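Local coordinates for major capsid protein (Paramecium bursaria Chlorella virus 1, PDB 5TIQ), which self-assembles as trimers into the large icosahedral capsid of the virus, which also contains penton and minor capsid proteins, at residues A[381-386]-A[401-406]. Numbering follows the deposited sequence.
Sequences TYKTCS and TVTANT. With HG (mercury (II) ion), chain L; BGC (beta-D-glucopyranose), chain F.
Lys383 lays the aliphatic part of its side chain across residues 401-403, crossing the side chain of Thr403 at about a right angle. Its CB lies 3.9 Å from Thr403 CG2, and CD passes over Val402 O and Thr403 CB. Beyond CG the chain is fully extended, which carries NZ past Thr403 to a salt bridge with Glu307 and a hydrogen bond to Ala310 O. Thr403 has OG1 anti to its backbone N (chi1 -177°), where it hydrogen-bonds to Gln308 O; CG2 is left to fill the angle between Lys383 CB and Cys385, 3.8 Å from Cys385 CB. Thr384 and Val402 stand side by side on the other face of the sheet, Thr384 CB 4.1 Å from Val402 CG1, and the same methyl also meets Ser386 OG. This pair forms a parallel bridge: strand 402-404 returns after the short helix 392-395 alongside strand 376-387, a small beta-alpha-beta unit at the edge of an otherwise antiparallel sheet in the second jelly roll of the double jelly-roll fold of these large DNA virus capsid proteins. Thr384 N donates to Thr401 O at 3.0 Å, and a water joins that carbonyl to Thr384 OG1. Thr384 O is gripped from opposite faces of its plane by Thr403 N and by Ser386 N, the latter closing an inverse gamma turn centred on Cys385. In this turn Cys385 SG and its own O both bind the mercury ion, with SG at 2.7 Å, while CB rests on Ala404 O. Cys385 O also receives a CA-H...O contact from Asn405, whose side chain leads away from strand 376-387. Its OD1 accepts from Ala389 N, helping to fix the amide whose ND2 is joined covalently to C1 of the N-linked glucose.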
ATOM      1  N   THR A 381     -13.712 -25.477 -17.101  1.00 32.57           N
ATOM      2  CA  THR A 381     -12.879 -26.411 -17.845  1.00 33.35           C
ATOM      3  C   THR A 381     -11.544 -26.501 -17.128  1.00 34.72           C
ATOM      4  O   THR A 381     -10.932 -25.473 -16.824  1.00 37.35           O
ATOM      5  CB  THR A 381     -12.678 -25.965 -19.298  1.00 35.94           C
ATOM      6  OG1 THR A 381     -13.942 -25.925 -19.968  1.00 35.74           O
ATOM      7  CG2 THR A 381     -11.760 -26.933 -20.031  1.00 34.44           C
ATOM      8  N   TYR A 382     -11.097 -27.721 -16.853  1.00 33.66           N
ATOM      9  CA  TYR A 382      -9.912 -27.948 -16.043  1.00 33.42           C
ATOM     10  C   TYR A 382      -8.710 -28.276 -16.918  1.00 38.46           C
ATOM     11  O   TYR A 382      -8.844 -28.809 -18.024  1.00 40.03           O
ATOM     12  CB  TYR A 382     -10.153 -29.076 -15.036  1.00 36.23           C
ATOM     13  CG  TYR A 382     -11.251 -28.764 -14.048  1.00 35.97           C
ATOM     14  CD1 TYR A 382     -11.032 -27.882 -12.998  1.00 32.53           C
ATOM     15  CD2 TYR A 382     -12.509 -29.340 -14.168  1.00 34.60           C
ATOM     16  CE1 TYR A 382     -12.030 -27.586 -12.094  1.00 32.88           C
ATOM     17  CE2 TYR A 382     -13.515 -29.050 -13.264  1.00 34.77           C
ATOM     18  CZ  TYR A 382     -13.268 -28.171 -12.231  1.00 35.45           C
ATOM     19  OH  TYR A 382     -14.260 -27.871 -11.328  1.00 44.14           O
ATOM     20  N   LYS A 383      -7.528 -27.933 -16.414  1.00 33.39           N
ATOM     21  CA  LYS A 383      -6.297 -28.300 -17.093  1.00 36.67           C
ATOM     22  C   LYS A 383      -6.106 -29.814 -17.067  1.00 44.89           C
ATOM     23  O   LYS A 383      -6.694 -30.534 -16.254  1.00 45.34           O
ATOM     24  CB  LYS A 383      -5.097 -27.614 -16.445  1.00 35.67           C
ATOM     25  CG  LYS A 383      -5.180 -26.096 -16.419  1.00 39.19           C
ATOM     26  CD  LYS A 383      -3.982 -25.500 -15.700  1.00 37.63           C
ATOM     27  CE  LYS A 383      -4.103 -23.994 -15.558  1.00 30.46           C
ATOM     28  NZ  LYS A 383      -2.944 -23.426 -14.822  1.00 29.94           N
ATOM     29  N   THR A 384      -5.266 -30.295 -17.978  1.00 47.17           N
ATOM     30  CA  THR A 384      -4.903 -31.708 -18.024  1.00 43.43           C
ATOM     31  C   THR A 384      -3.773 -31.932 -17.028  1.00 44.68           C
ATOM     32  O   THR A 384      -2.625 -31.560 -17.281  1.00 50.58           O
ATOM     33  CB  THR A 384      -4.492 -32.109 -19.435  1.00 42.17           C
ATOM     34  OG1 THR A 384      -5.566 -31.828 -20.341  1.00 46.40           O
ATOM     35  CG2 THR A 384      -4.166 -33.592 -19.493  1.00 41.59           C
ATOM     36  N   CYS A 385      -4.095 -32.543 -15.887  1.00 41.02           N
ATOM     37  CA  CYS A 385      -3.121 -32.757 -14.815  1.00 45.58           C
ATOM     38  C   CYS A 385      -2.218 -33.936 -15.178  1.00 46.23           C
ATOM     39  O   CYS A 385      -2.315 -35.040 -14.634  1.00 50.51           O
ATOM     40  CB  CYS A 385      -3.829 -32.980 -13.486  1.00 52.68           C
ATOM     41  SG  CYS A 385      -5.303 -34.021 -13.600  1.00 61.50           S
ATOM     42  N   SER A 386      -1.309 -33.675 -16.116  1.00 38.60           N
ATOM     43  CA  SER A 386      -0.415 -34.696 -16.637  1.00 39.10           C
ATOM     44  C   SER A 386       1.054 -34.425 -16.343  1.00 44.83           C
ATOM     45  O   SER A 386       1.910 -35.187 -16.806  1.00 43.81           O
ATOM     46  CB  SER A 386      -0.616 -34.848 -18.152  1.00 39.81           C
ATOM     47  OG  SER A 386      -0.387 -33.621 -18.824  1.00 41.99           O
ATOM     48  N   THR A 401      -2.068 -25.117 -20.500  1.00 41.46           N
ATOM     49  CA  THR A 401      -3.282 -25.870 -20.215  1.00 40.25           C
ATOM     50  C   THR A 401      -3.013 -27.199 -19.515  1.00 38.01           C
ATOM     51  O   THR A 401      -3.876 -28.084 -19.536  1.00 35.39           O
ATOM     52  CB  THR A 401      -4.069 -26.109 -21.505  1.00 38.95           C
ATOM     53  OG1 THR A 401      -3.273 -26.874 -22.418  1.00 40.52           O
ATOM     54  CG2 THR A 401      -4.435 -24.782 -22.151  1.00 35.19           C
ATOM     55  N   VAL A 402      -1.844 -27.360 -18.897  1.00 38.67           N
ATOM     56  CA  VAL A 402      -1.534 -28.553 -18.120  1.00 38.55           C
ATOM     57  C   VAL A 402      -1.093 -28.133 -16.725  1.00 38.94           C
ATOM     58  O   VAL A 402      -0.653 -27.004 -16.498  1.00 36.92           O
ATOM     59  CB  VAL A 402      -0.449 -29.426 -18.788  1.00 36.81           C
ATOM     60  CG1 VAL A 402      -0.981 -30.048 -20.069  1.00 36.53           C
ATOM     61  CG2 VAL A 402       0.794 -28.600 -19.070  1.00 35.77           C
ATOM     62  N   THR A 403      -1.228 -29.063 -15.780  1.00 37.31           N
ATOM     63  CA  THR A 403      -0.832 -28.823 -14.399  1.00 34.88           C
ATOM     64  C   THR A 403      -0.320 -30.126 -13.801  1.00 35.42           C
ATOM     65  O   THR A 403      -0.310 -31.173 -14.454  1.00 38.93           O
ATOM     66  CB  THR A 403      -1.993 -28.255 -13.573  1.00 34.90           C
ATOM     67  OG1 THR A 403      -1.536 -27.960 -12.246  1.00 32.32           O
ATOM     68  CG2 THR A 403      -3.138 -29.257 -13.499  1.00 35.71           C
ATOM     69  N   ALA A 404       0.106 -30.055 -12.542  1.00 35.77           N
ATOM     70  CA  ALA A 404       0.680 -31.212 -11.872  1.00 37.52           C
ATOM     71  C   ALA A 404      -0.386 -32.264 -11.591  1.00 38.72           C
ATOM     72  O   ALA A 404      -1.543 -31.951 -11.296  1.00 35.14           O
ATOM     73  CB  ALA A 404       1.357 -30.794 -10.567  1.00 36.38           C
ATOM     74  N   ASN A 405       0.027 -33.533 -11.661  1.00 37.92           N
ATOM     75  CA  ASN A 405      -0.907 -34.639 -11.488  1.00 41.96           C
ATOM     76  C   ASN A 405      -1.486 -34.705 -10.078  1.00 43.30           C
ATOM     77  O   ASN A 405      -2.514 -35.359  -9.875  1.00 39.23           O
ATOM     78  CB  ASN A 405      -0.227 -35.964 -11.843  1.00 44.28           C
ATOM     79  CG  ASN A 405       0.871 -36.349 -10.866  1.00 49.84           C
ATOM     80  OD1 ASN A 405       1.684 -35.519 -10.455  1.00 43.84           O
ATOM     81  ND2 ASN A 405       0.890 -37.621 -10.487  1.00 67.60           N
ATOM     82  N   THR A 406      -0.860 -34.042  -9.106  1.00 45.50           N
ATOM     83  CA  THR A 406      -1.418 -33.970  -7.760  1.00 41.72           C
ATOM     84  C   THR A 406      -2.628 -33.047  -7.668  1.00 43.97           C
ATOM     85  O   THR A 406      -3.193 -32.910  -6.577  1.00 44.22           O
ATOM     86  CB  THR A 406      -0.347 -33.507  -6.772  1.00 39.31           C
ATOM     87  OG1 THR A 406       0.163 -32.234  -7.182  1.00 34.78           O
ATOM     88  CG2 THR A 406       0.792 -34.513  -6.713  1.00 40.29           C
TER
HETATM   89 HG    HG L 502      -4.158 -36.347 -12.968  0.80 61.80          HG
HETATM   90  C2  BGC F   1       1.881 -39.244  -9.121  1.00 49.21           C
HETATM   91  C3  BGC F   1       3.183 -39.908  -8.684  1.00 59.14           C
HETATM   92  C4  BGC F   1       4.146 -40.162  -9.839  1.00 62.93           C
HETATM   93  C5  BGC F   1       4.234 -38.962 -10.764  1.00 62.08           C
HETATM   94  C6  BGC F   1       5.017 -39.350 -12.010  1.00 65.90           C
HETATM   95  C1  BGC F   1       2.196 -38.076 -10.040  1.00 41.85           C
HETATM   96  O2  BGC F   1       1.187 -38.752  -7.971  1.00 51.08           O
HETATM   97  O3  BGC F   1       2.890 -41.189  -8.113  1.00 64.10           O
HETATM   98  O4  BGC F   1       5.459 -40.393  -9.327  1.00 65.99           O
HETATM   99  O5  BGC F   1       2.941 -38.527 -11.158  1.00 55.46           O
HETATM  100  O6  BGC F   1       4.339 -40.419 -12.676  1.00 66.26           O
HETATM  101  O   HOH W   1      -4.824 -29.595 -21.705  1.00 40.20           O